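Local coordinates for protein beta-galactosidase (Trichoderma reesei, PDB 3OGV) that probably hydrolyses terminal non-reducing beta-D-galactose residues of beta-D-galactosides, as a member of glycosyl hydrolase family 35, at residues L212-A217 with G230-Y235; V73-D78 with I109-R114; P655-L660 with L973-K978. All coordinates share one frame; numbering follows the deposited sequence.

Contacts 1 and 2 belong to the same catalytic barrel and both reach the bound thiogalactoside. Their centres lie about 15 Å apart, and they touch where Asn-215 meets Arg-114 and Ile-213 meets Leu-112. Contact 2 is a buried, regular pairing of two parallel strands whose C-terminal end turns polar at the sugar. Contact 1, also buried, is irregular: a single bridge is supplemented by aspartate, asparagine and tyrosine side chains. Contact 3 is only partly buried and sits in a distant beta domain, its centre about 49 Å from that of contact 1. There leucines pack while waters, not direct hydrogen bonds, join the two backbones.

Contact 1 (L212-A217 with G230-Y235); sequences LINNDA and GSVDIY. With PTQ (2-phenylethyl 1-thio-beta-D-galactopyranoside), chain E.
Leu-212 is held to Asp-233 by both ends of its backbone. Its N donates to Asp-233 OD2 at 2.9 Å, almost straight (171°), on the anti side of the carboxylate. Leu-212 O accepts from two amides, Asp-233 N and Ile-234 N, the latter at 3.1 Å. Aspartate suits the place because its short carboxylate reaches across to the amide of Leu-212 while its own backbone N bonds Leu-212 O; Arg-204 of helix 193-205 also pairs with OD2, and probably favours its ionised form. Next, Ile-213 opposes Ile-234 at the one beta bridge, and its CD1 packs on Ile-234 CG2 at 3.7 Å, two branched chains filling a buried seam. Asn-214 N makes a weak 3.4 Å bond to Ile-234 O. Its CG sits between backbone N and carbonyl carbon (chi1 68°), which lays the amide against Val-232 CG2 and leaves OD1 to accept from Gly-236 N. Asn-215 turns away, giving ND2 to Glu-278 and Asn-179. Asp-216 OD2 accepts from Tyr-235 OH at 2.6 Å, in the ring plane at its edge, the carboxylate standing nearly perpendicular to the ring (88°); Ser-182 bonds the other oxygen. Ala-217 O lies 3.2 Å from the ligand's phenyl atom C14. The segment 212-217 runs between strands 172-177 and 236-239, bonded through Ile-213 to Tyr-175 and through Asp-216 to Gly-236, consistent with an irregular barrel strand, while Ile-213 and Ile-234 both rest on strand 275-280.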
loop_
_atom_site.group_PDB
_atom_site.type_symbol
_atom_site.label_atom_id
_atom_site.label_comp_id
_atom_site.label_asym_id
_atom_site.label_seq_id
_atom_site.Cartn_x
_atom_site.Cartn_y
_atom_site.Cartn_z
ATOM N N LEU A 212 20.456 10.487 2.615
ATOM C CA LEU A 212 19.694 9.764 3.624
ATOM C C LEU A 212 18.596 10.630 4.159
ATOM O O LEU A 212 18.825 11.817 4.489
ATOM C CB LEU A 212 20.630 9.375 4.815
ATOM C CG LEU A 212 21.768 8.463 4.372
ATOM C CD1 LEU A 212 22.700 8.177 5.599
ATOM C CD2 LEU A 212 21.400 7.210 3.586
ATOM N N ILE A 213 17.354 10.127 4.277
ATOM C CA ILE A 213 16.174 10.837 4.764
ATOM C C ILE A 213 15.475 10.041 5.861
ATOM O O ILE A 213 15.549 8.797 5.770
ATOM C CB ILE A 213 15.221 11.205 3.564
ATOM C CG1 ILE A 213 14.147 12.207 3.977
ATOM C CG2 ILE A 213 14.720 9.897 2.880
ATOM C CD1 ILE A 213 13.443 12.825 2.684
ATOM N N ASN A 214 14.932 10.696 6.850
ATOM C CA ASN A 214 14.242 9.951 7.895
ATOM C C ASN A 214 12.753 10.242 7.907
ATOM O O ASN A 214 12.249 11.008 7.074
ATOM C CB ASN A 214 14.935 10.155 9.282
ATOM C CG ASN A 214 14.790 11.529 9.810
ATOM O OD1 ASN A 214 14.539 12.500 9.058
ATOM N ND2 ASN A 214 15.186 11.696 11.060
ATOM N N ASN A 215 12.009 9.675 8.881
ATOM C CA ASN A 215 10.559 9.694 8.894
ATOM C C ASN A 215 10.036 9.750 10.301
ATOM O O ASN A 215 9.322 8.882 10.771
ATOM C CB ASN A 215 9.913 8.558 8.024
ATOM C CG ASN A 215 10.124 7.169 8.678
ATOM O OD1 ASN A 215 11.231 6.875 9.157
ATOM N ND2 ASN A 215 9.112 6.329 8.562
ATOM N N ASP A 216 10.425 10.829 11.008
ATOM C CA ASP A 216 9.994 11.019 12.406
ATOM C C ASP A 216 8.475 11.026 12.523
ATOM O O ASP A 216 7.806 11.624 11.640
ATOM C CB ASP A 216 10.660 12.368 12.858
ATOM C CG ASP A 216 10.939 12.515 14.313
ATOM O OD1 ASP A 216 10.614 11.639 15.151
ATOM O OD2 ASP A 216 11.467 13.640 14.680
ATOM N N ALA A 217 7.864 10.493 13.576
ATOM C CA ALA A 217 6.431 10.452 13.690
ATOM C C ALA A 217 5.793 11.794 13.708
ATOM O O ALA A 217 4.637 11.929 13.267
ATOM C CB ALA A 217 5.996 9.638 14.932
ATOM N N GLY A 230 24.730 10.523 14.338
ATOM C CA GLY A 230 23.450 9.869 13.945
ATOM C C GLY A 230 22.503 10.684 13.071
ATOM O O GLY A 230 21.380 10.266 12.797
ATOM N N SER A 231 22.913 11.878 12.658
ATOM C CA SER A 231 22.031 12.764 11.819
ATOM C C SER A 231 22.022 12.268 10.375
ATOM O O SER A 231 22.985 11.800 9.816
ATOM C CB SER A 231 22.466 14.214 11.936
ATOM O OG SER A 231 23.807 14.401 11.588
ATOM N N VAL A 232 20.811 12.477 9.785
ATOM C CA VAL A 232 20.641 12.178 8.328
ATOM C C VAL A 232 20.830 13.422 7.503
ATOM O O VAL A 232 21.043 14.528 8.092
ATOM C CB VAL A 232 19.257 11.493 8.021
ATOM C CG1 VAL A 232 19.206 10.121 8.748
ATOM C CG2 VAL A 232 18.138 12.426 8.449
ATOM N N ASP A 233 20.713 13.319 6.185
ATOM C CA ASP A 233 20.920 14.482 5.311
ATOM C C ASP A 233 19.723 15.413 5.216
ATOM O O ASP A 233 19.811 16.645 5.185
ATOM C CB ASP A 233 21.322 14.039 3.963
ATOM C CG ASP A 233 22.550 13.204 3.961
ATOM O OD1 ASP A 233 23.573 13.713 4.589
ATOM O OD2 ASP A 233 22.675 12.214 3.266
ATOM N N ILE A 234 18.533 14.796 5.109
ATOM C CA ILE A 234 17.279 15.558 4.964
ATOM C C ILE A 234 16.311 15.121 6.053
ATOM O O ILE A 234 16.046 13.879 6.164
ATOM C CB ILE A 234 16.646 15.311 3.546
ATOM C CG1 ILE A 234 17.603 15.802 2.471
ATOM C CG2 ILE A 234 15.236 15.946 3.442
ATOM C CD1 ILE A 234 17.179 15.508 1.018
ATOM N N TYR A 235 15.829 16.038 6.860
ATOM C CA TYR A 235 14.928 15.676 7.948
ATOM C C TYR A 235 13.513 15.470 7.387
ATOM O O TYR A 235 12.983 16.384 6.704
ATOM C CB TYR A 235 14.884 16.821 9.023
ATOM C CG TYR A 235 13.896 16.554 10.122
ATOM C CD1 TYR A 235 14.218 15.568 11.076
ATOM C CD2 TYR A 235 12.713 17.260 10.213
ATOM C CE1 TYR A 235 13.274 15.271 12.081
ATOM C CE2 TYR A 235 11.773 16.986 11.191
ATOM C CZ TYR A 235 12.098 15.959 12.171
ATOM O OH TYR A 235 11.159 15.733 13.149
HETATM C C1 PTQ E . 4.053 4.629 10.299
HETATM O O1 PTQ E . 2.719 4.099 10.511
HETATM S S1 PTQ E . 4.537 5.393 11.904
HETATM C C2 PTQ E . 5.063 3.601 9.919
HETATM O O2 PTQ E . 6.315 4.156 9.629
HETATM C C3 PTQ E . 4.599 2.686 8.784
HETATM O O3 PTQ E . 5.467 1.600 8.651
HETATM C C4 PTQ E . 3.161 2.257 8.997
HETATM O O4 PTQ E . 3.193 1.334 10.133
HETATM C C5 PTQ E . 2.219 3.372 9.285
HETATM O O5 PTQ E . 0.209 2.361 8.577
HETATM C C6 PTQ E . 0.808 3.117 9.701
HETATM C C7 PTQ E . 3.271 6.674 12.083
HETATM C C8 PTQ E . 3.235 7.286 13.458
HETATM C C9 PTQ E . 2.163 8.293 13.587
HETATM C C10 PTQ E . 0.895 7.903 14.002
HETATM C C11 PTQ E . -0.119 8.884 14.051
HETATM C C12 PTQ E . 0.169 10.214 13.674
HETATM C C13 PTQ E . 1.431 10.535 13.237
HETATM C C14 PTQ E . 2.386 9.604 13.144
#

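Contact 2 (V73-D78 with I109-R114); sequences VSFYVD and IYLLAR. With PTQ (2-phenylethyl 1-thio-beta-D-galactopyranoside), chain E.
The guanidinium of Arg-114 lies flat on one face of the Tyr-76 ring, with centres 4.0 Å apart and planes at 17°, a cation-pi stack in which Arg-114 NH2 comes within 3.1 Å of Tyr-76 CZ. At the ring's edge, in its plane, Arg-114 O lies 3.2 Å from Tyr-76 CD1, and the galactoside meets the edge too: its O3 donates to Tyr-76 OH at 2.8 Å. A bend in the arginine chain (chi3 -58°) turns the flat group back over the tyrosine; Glu-46 pairs with NH2, and Glu-278 and Gln-176 hold NH1. Ser-74, small enough to fit beside the arginine chain, bonds Glu-46 as well. On the other face of the sheet, Phe-75 takes Ala-113 CA over its ring, 4.0 Å from the centroid, a CH-pi contact that alanine's small size permits. Val-73 CB packs on Leu-111 CD2 at 3.7 Å, beneath helices 58-66 and 98-107. The strands are parallel neighbours of a beta-alpha-beta unit, joined by regular bonds such as Phe-75 N to Leu-112 O at 3.0 Å. Replacing Tyr-76 by an alanine would probably deprive the sugar O3 of its acceptor, leave Asn-179 OD1 without its hydroxyl partner and strip the flat cover from the guanidinium. The chemistry thus divides by face: apolar groups seal the barrel against its helices, while a charged and aromatic pair, braced by second-shell Glu-46, presents a hydroxyl to galactose.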
loop_
_atom_site.group_PDB
_atom_site.type_symbol
_atom_site.label_atom_id
_atom_site.label_comp_id
_atom_site.label_asym_id
_atom_site.label_seq_id
_atom_site.Cartn_x
_atom_site.Cartn_y
_atom_site.Cartn_z
ATOM N N VAL A 73 8.359 6.453 -6.320
ATOM C CA VAL A 73 7.746 5.419 -5.430
ATOM C C VAL A 73 8.718 5.182 -4.240
ATOM O O VAL A 73 9.914 5.107 -4.458
ATOM C CB VAL A 73 7.452 4.146 -6.271
ATOM C CG1 VAL A 73 7.285 2.859 -5.377
ATOM C CG2 VAL A 73 6.150 4.365 -7.090
ATOM N N SER A 74 8.050 5.059 -3.117
ATOM C CA SER A 74 8.761 4.675 -1.888
ATOM C C SER A 74 8.444 3.233 -1.556
ATOM O O SER A 74 7.268 2.853 -1.662
ATOM C CB SER A 74 8.346 5.677 -0.800
ATOM O OG SER A 74 8.760 5.255 0.508
ATOM N N PHE A 75 9.445 2.434 -1.117
ATOM C CA PHE A 75 9.170 1.047 -0.816
ATOM C C PHE A 75 9.928 0.565 0.373
ATOM O O PHE A 75 11.070 0.975 0.618
ATOM C CB PHE A 75 9.534 0.135 -2.029
ATOM C CG PHE A 75 11.003 0.042 -2.330
ATOM C CD1 PHE A 75 11.686 0.985 -3.095
ATOM C CD2 PHE A 75 11.729 -1.148 -1.942
ATOM C CE1 PHE A 75 13.037 0.868 -3.379
ATOM C CE2 PHE A 75 13.097 -1.229 -2.225
ATOM C CZ PHE A 75 13.780 -0.257 -2.966
ATOM N N TYR A 76 9.291 -0.312 1.131
ATOM C CA TYR A 76 9.965 -1.143 2.166
ATOM C C TYR A 76 10.528 -2.376 1.608
ATOM O O TYR A 76 10.017 -2.969 0.610
ATOM C CB TYR A 76 9.006 -1.459 3.310
ATOM C CG TYR A 76 8.642 -0.356 4.262
ATOM C CD1 TYR A 76 9.644 0.489 4.865
ATOM C CD2 TYR A 76 7.351 -0.176 4.748
ATOM C CE1 TYR A 76 9.268 1.445 5.816
ATOM C CE2 TYR A 76 6.963 0.724 5.672
ATOM C CZ TYR A 76 7.989 1.560 6.212
ATOM O OH TYR A 76 7.576 2.499 7.109
ATOM N N VAL A 77 11.516 -2.976 2.322
ATOM C CA VAL A 77 11.945 -4.371 2.163
ATOM C C VAL A 77 11.724 -5.070 3.507
ATOM O O VAL A 77 11.977 -4.471 4.561
ATOM C CB VAL A 77 13.413 -4.464 1.822
ATOM C CG1 VAL A 77 13.867 -5.878 1.606
ATOM C CG2 VAL A 77 13.694 -3.599 0.512
ATOM N N ASP A 78 11.082 -6.258 3.471
ATOM C CA ASP A 78 10.745 -7.047 4.705
ATOM C C ASP A 78 11.810 -8.110 4.973
ATOM O O ASP A 78 11.941 -9.147 4.276
ATOM C CB ASP A 78 9.384 -7.663 4.482
ATOM C CG ASP A 78 8.884 -8.409 5.682
ATOM O OD1 ASP A 78 9.564 -8.545 6.728
ATOM O OD2 ASP A 78 7.666 -8.841 5.640
ATOM N N ILE A 109 10.086 6.182 -13.341
ATOM C CA ILE A 109 9.845 6.502 -11.889
ATOM C C ILE A 109 11.194 6.332 -11.144
ATOM O O ILE A 109 11.936 5.393 -11.390
ATOM C CB ILE A 109 8.773 5.490 -11.316
ATOM C CG1 ILE A 109 7.404 5.854 -11.929
ATOM C CG2 ILE A 109 8.759 5.475 -9.792
ATOM C CD1 ILE A 109 6.790 7.113 -11.460
ATOM N N TYR A 110 11.423 7.271 -10.208
ATOM C CA TYR A 110 12.589 7.180 -9.278
ATOM C C TYR A 110 12.062 6.513 -7.986
ATOM O O TYR A 110 10.881 6.447 -7.701
ATOM C CB TYR A 110 13.158 8.546 -8.990
ATOM C CG TYR A 110 13.868 9.097 -10.221
ATOM C CD1 TYR A 110 14.959 8.451 -10.748
ATOM C CD2 TYR A 110 13.432 10.329 -10.783
ATOM C CE1 TYR A 110 15.701 8.986 -11.868
ATOM C CE2 TYR A 110 14.190 10.804 -11.875
ATOM C CZ TYR A 110 15.243 10.164 -12.375
ATOM O OH TYR A 110 15.937 10.687 -13.488
ATOM N N LEU A 111 13.057 6.040 -7.166
ATOM C CA LEU A 111 12.667 5.291 -5.943
ATOM C C LEU A 111 13.305 5.854 -4.668
ATOM O O LEU A 111 14.525 6.200 -4.665
ATOM C CB LEU A 111 13.098 3.833 -6.096
ATOM C CG LEU A 111 12.384 3.027 -7.217
ATOM C CD1 LEU A 111 13.013 1.649 -7.310
ATOM C CD2 LEU A 111 10.887 2.957 -6.962
ATOM N N LEU A 112 12.558 5.831 -3.580
ATOM C CA LEU A 112 13.033 6.030 -2.214
ATOM C C LEU A 112 13.060 4.620 -1.556
ATOM O O LEU A 112 11.967 4.025 -1.387
ATOM C CB LEU A 112 12.062 6.973 -1.484
ATOM C CG LEU A 112 12.089 6.904 0.088
ATOM C CD1 LEU A 112 13.492 7.061 0.660
ATOM C CD2 LEU A 112 11.192 8.050 0.624
ATOM N N ALA A 113 14.261 4.131 -1.298
ATOM C CA ALA A 113 14.386 2.755 -0.711
ATOM C C ALA A 113 14.392 2.811 0.807
ATOM O O ALA A 113 15.156 3.658 1.393
ATOM C CB ALA A 113 15.712 2.217 -1.175
ATOM N N ARG A 114 13.589 1.984 1.433
ATOM C CA ARG A 114 13.407 2.026 2.895
ATOM C C ARG A 114 13.591 0.564 3.402
ATOM O O ARG A 114 12.559 -0.113 3.678
ATOM C CB ARG A 114 12.055 2.631 3.322
ATOM C CG ARG A 114 11.761 3.931 2.487
ATOM C CD ARG A 114 10.739 4.801 3.121
ATOM N NE ARG A 114 9.440 4.193 3.372
ATOM C CZ ARG A 114 8.618 4.513 4.339
ATOM N NH1 ARG A 114 8.955 5.261 5.400
ATOM N NH2 ARG A 114 7.361 3.990 4.378
HETATM C C1 PTQ E . 4.053 4.629 10.299
HETATM O O1 PTQ E . 2.719 4.099 10.511
HETATM S S1 PTQ E . 4.537 5.393 11.904
HETATM C C2 PTQ E . 5.063 3.601 9.919
HETATM O O2 PTQ E . 6.315 4.156 9.629
HETATM C C3 PTQ E . 4.599 2.686 8.784
HETATM O O3 PTQ E . 5.467 1.600 8.651
HETATM C C4 PTQ E . 3.161 2.257 8.997
HETATM O O4 PTQ E . 3.193 1.334 10.133
HETATM C C5 PTQ E . 2.219 3.372 9.285
HETATM O O5 PTQ E . 0.209 2.361 8.577
HETATM C C6 PTQ E . 0.808 3.117 9.701
HETATM C C7 PTQ E . 3.271 6.674 12.083
HETATM C C8 PTQ E . 3.235 7.286 13.458
HETATM C C9 PTQ E . 2.163 8.293 13.587
HETATM C C10 PTQ E . 0.895 7.903 14.002
HETATM C C11 PTQ E . -0.119 8.884 14.051
HETATM C C12 PTQ E . 0.169 10.214 13.674
HETATM C C13 PTQ E . 1.431 10.535 13.237
HETATM C C14 PTQ E . 2.386 9.604 13.144
#

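Contact 3 (P655-L660 with L973-K978); sequences PELTKL and LALKSK
Leu-657 and Leu-975 cross at about a right angle, with Leu-657 CG set 4.0 Å from Leu-975 CB. The CG of Leu-657 stands beside its backbone N and anti to the carbonyl carbon (chi1 -64°), an orientation that carries CD1 onto the strand: it lies over the peptide between Ala-974 and Leu-975, 3.6 Å from Leu-975 N, and approaches Leu-973 CG at 4.0 Å. Leu-975 is directed at the loop, and its CD1 reaches obliquely to Pro-655 CD at 4.2 Å. A flexible, forked leucine suits the place, since one branch can lie over the strand's peptide while CG packs against Leu-975 CB. The two backbones run antiparallel yet stay too far apart to bond directly, and three waters take up their polar groups. One water accepts from Leu-657 N and Leu-975 N and donates to Pro-655 O, each at 3.0 Å; a second ties Pro-655 O to Leu-975 O, and a third joins Thr-658 N to Leu-973 O. Strand 973-977 pairs with strand 900-908, and Leu-657 also touches Phe-906 and, in the other sheet, Ile-956. The loop thus plugs the edge of a two-sheet beta sandwich, consistent with the galactose-binding-like fold of this all-beta domain.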
loop_
_atom_site.group_PDB
_atom_site.type_symbol
_atom_site.label_atom_id
_atom_site.label_comp_id
_atom_site.label_asym_id
_atom_site.label_seq_id
_atom_site.Cartn_x
_atom_site.Cartn_y
_atom_site.Cartn_z
ATOM N N PRO A 655 -16.037 -20.262 -13.605
ATOM C CA PRO A 655 -16.512 -21.536 -13.006
ATOM C C PRO A 655 -17.158 -21.380 -11.653
ATOM O O PRO A 655 -16.811 -20.504 -10.853
ATOM C CB PRO A 655 -15.241 -22.383 -12.887
ATOM C CG PRO A 655 -14.221 -21.751 -13.867
ATOM C CD PRO A 655 -14.575 -20.279 -13.897
ATOM N N GLU A 656 -18.214 -22.121 -11.401
ATOM C CA GLU A 656 -18.870 -22.247 -10.101
ATOM C C GLU A 656 -18.008 -23.191 -9.203
ATOM O O GLU A 656 -17.747 -24.382 -9.540
ATOM C CB GLU A 656 -20.272 -22.937 -10.355
ATOM C CG GLU A 656 -21.191 -22.921 -9.176
ATOM C CD GLU A 656 -22.725 -23.088 -9.534
ATOM O OE1 GLU A 656 -23.135 -22.961 -10.723
ATOM O OE2 GLU A 656 -23.525 -23.326 -8.601
ATOM N N LEU A 657 -17.526 -22.668 -8.088
ATOM C CA LEU A 657 -16.662 -23.461 -7.176
ATOM C C LEU A 657 -17.406 -24.668 -6.572
ATOM O O LEU A 657 -16.806 -25.750 -6.386
ATOM C CB LEU A 657 -16.148 -22.599 -6.031
ATOM C CG LEU A 657 -15.209 -21.445 -6.569
ATOM C CD1 LEU A 657 -14.585 -20.702 -5.366
ATOM C CD2 LEU A 657 -14.140 -21.857 -7.483
ATOM N N THR A 658 -18.678 -24.478 -6.257
ATOM C CA THR A 658 -19.410 -25.557 -5.566
ATOM C C THR A 658 -19.417 -26.801 -6.438
ATOM O O THR A 658 -19.527 -27.916 -5.844
ATOM C CB THR A 658 -20.879 -25.235 -5.194
ATOM O OG1 THR A 658 -21.550 -24.916 -6.405
ATOM C CG2 THR A 658 -20.957 -24.031 -4.271
ATOM N N LYS A 659 -19.370 -26.651 -7.770
ATOM C CA LYS A 659 -19.308 -27.764 -8.761
ATOM C C LYS A 659 -17.956 -28.342 -9.154
ATOM O O LYS A 659 -17.845 -29.183 -10.041
ATOM C CB LYS A 659 -19.985 -27.366 -10.088
ATOM C CG LYS A 659 -21.399 -26.826 -9.911
ATOM C CD LYS A 659 -22.454 -27.767 -10.386
ATOM C CE LYS A 659 -23.594 -26.972 -11.035
ATOM N NZ LYS A 659 -24.194 -25.923 -10.127
ATOM N N LEU A 660 -16.864 -27.831 -8.589
ATOM C CA LEU A 660 -15.603 -28.484 -8.895
ATOM C C LEU A 660 -15.567 -29.892 -8.195
ATOM O O LEU A 660 -16.415 -30.202 -7.407
ATOM C CB LEU A 660 -14.410 -27.669 -8.312
ATOM C CG LEU A 660 -14.332 -26.225 -8.881
ATOM C CD1 LEU A 660 -13.141 -25.530 -8.175
ATOM C CD2 LEU A 660 -14.079 -26.269 -10.364
ATOM N N LEU A 973 -19.168 -20.410 -0.912
ATOM C CA LEU A 973 -17.865 -20.015 -1.407
ATOM C C LEU A 973 -17.985 -19.885 -2.920
ATOM O O LEU A 973 -18.298 -20.848 -3.646
ATOM C CB LEU A 973 -16.811 -21.102 -1.044
ATOM C CG LEU A 973 -15.356 -20.807 -1.454
ATOM C CD1 LEU A 973 -14.792 -19.577 -0.760
ATOM C CD2 LEU A 973 -14.493 -22.003 -1.110
ATOM N N ALA A 974 -17.610 -18.711 -3.409
ATOM C CA ALA A 974 -17.747 -18.422 -4.828
ATOM C C ALA A 974 -16.559 -17.666 -5.365
ATOM O O ALA A 974 -15.900 -16.930 -4.633
ATOM C CB ALA A 974 -19.035 -17.557 -5.089
ATOM N N LEU A 975 -16.314 -17.776 -6.637
ATOM C CA LEU A 975 -15.406 -16.991 -7.387
ATOM C C LEU A 975 -16.126 -15.857 -7.982
ATOM O O LEU A 975 -17.095 -16.077 -8.717
ATOM C CB LEU A 975 -14.763 -17.891 -8.402
ATOM C CG LEU A 975 -13.517 -17.815 -9.068
ATOM C CD1 LEU A 975 -13.306 -18.445 -10.382
ATOM C CD2 LEU A 975 -12.420 -16.941 -8.363
ATOM N N LYS A 976 -15.660 -14.656 -7.721
ATOM C CA LYS A 976 -16.254 -13.408 -8.216
ATOM C C LYS A 976 -15.323 -12.656 -9.124
ATOM O O LYS A 976 -14.088 -12.593 -8.910
ATOM C CB LYS A 976 -16.612 -12.561 -6.985
ATOM C CG LYS A 976 -17.758 -13.165 -6.219
ATOM C CD LYS A 976 -19.038 -13.415 -6.988
ATOM C CE LYS A 976 -20.157 -13.555 -6.006
ATOM N NZ LYS A 976 -21.417 -14.151 -6.609
ATOM N N SER A 977 -15.878 -12.022 -10.186
ATOM C CA SER A 977 -15.098 -11.225 -11.102
ATOM C C SER A 977 -15.577 -9.793 -10.981
ATOM O O SER A 977 -16.750 -9.535 -10.741
ATOM C CB SER A 977 -15.120 -11.690 -12.532
ATOM O OG SER A 977 -16.483 -11.630 -13.006
ATOM N N LYS A 978 -14.620 -8.841 -11.178
ATOM C CA LYS A 978 -15.015 -7.392 -11.404
ATOM C C LYS A 978 -15.218 -7.175 -12.945
ATOM O O LYS A 978 -14.878 -7.997 -13.764
ATOM C CB LYS A 978 -13.884 -6.516 -10.871
ATOM C CG LYS A 978 -13.609 -6.796 -9.343
ATOM C CD LYS A 978 -14.738 -6.428 -8.448
ATOM C CE LYS A 978 -14.518 -7.061 -7.025
ATOM N NZ LYS A 978 -15.347 -6.589 -5.910
HETATM O O HOH W 1 -17.960 -19.693 -8.167
HETATM O O HOH W 2 -18.218 -18.339 -9.944
HETATM O O HOH W 3 -19.633 -21.513 -6.019
#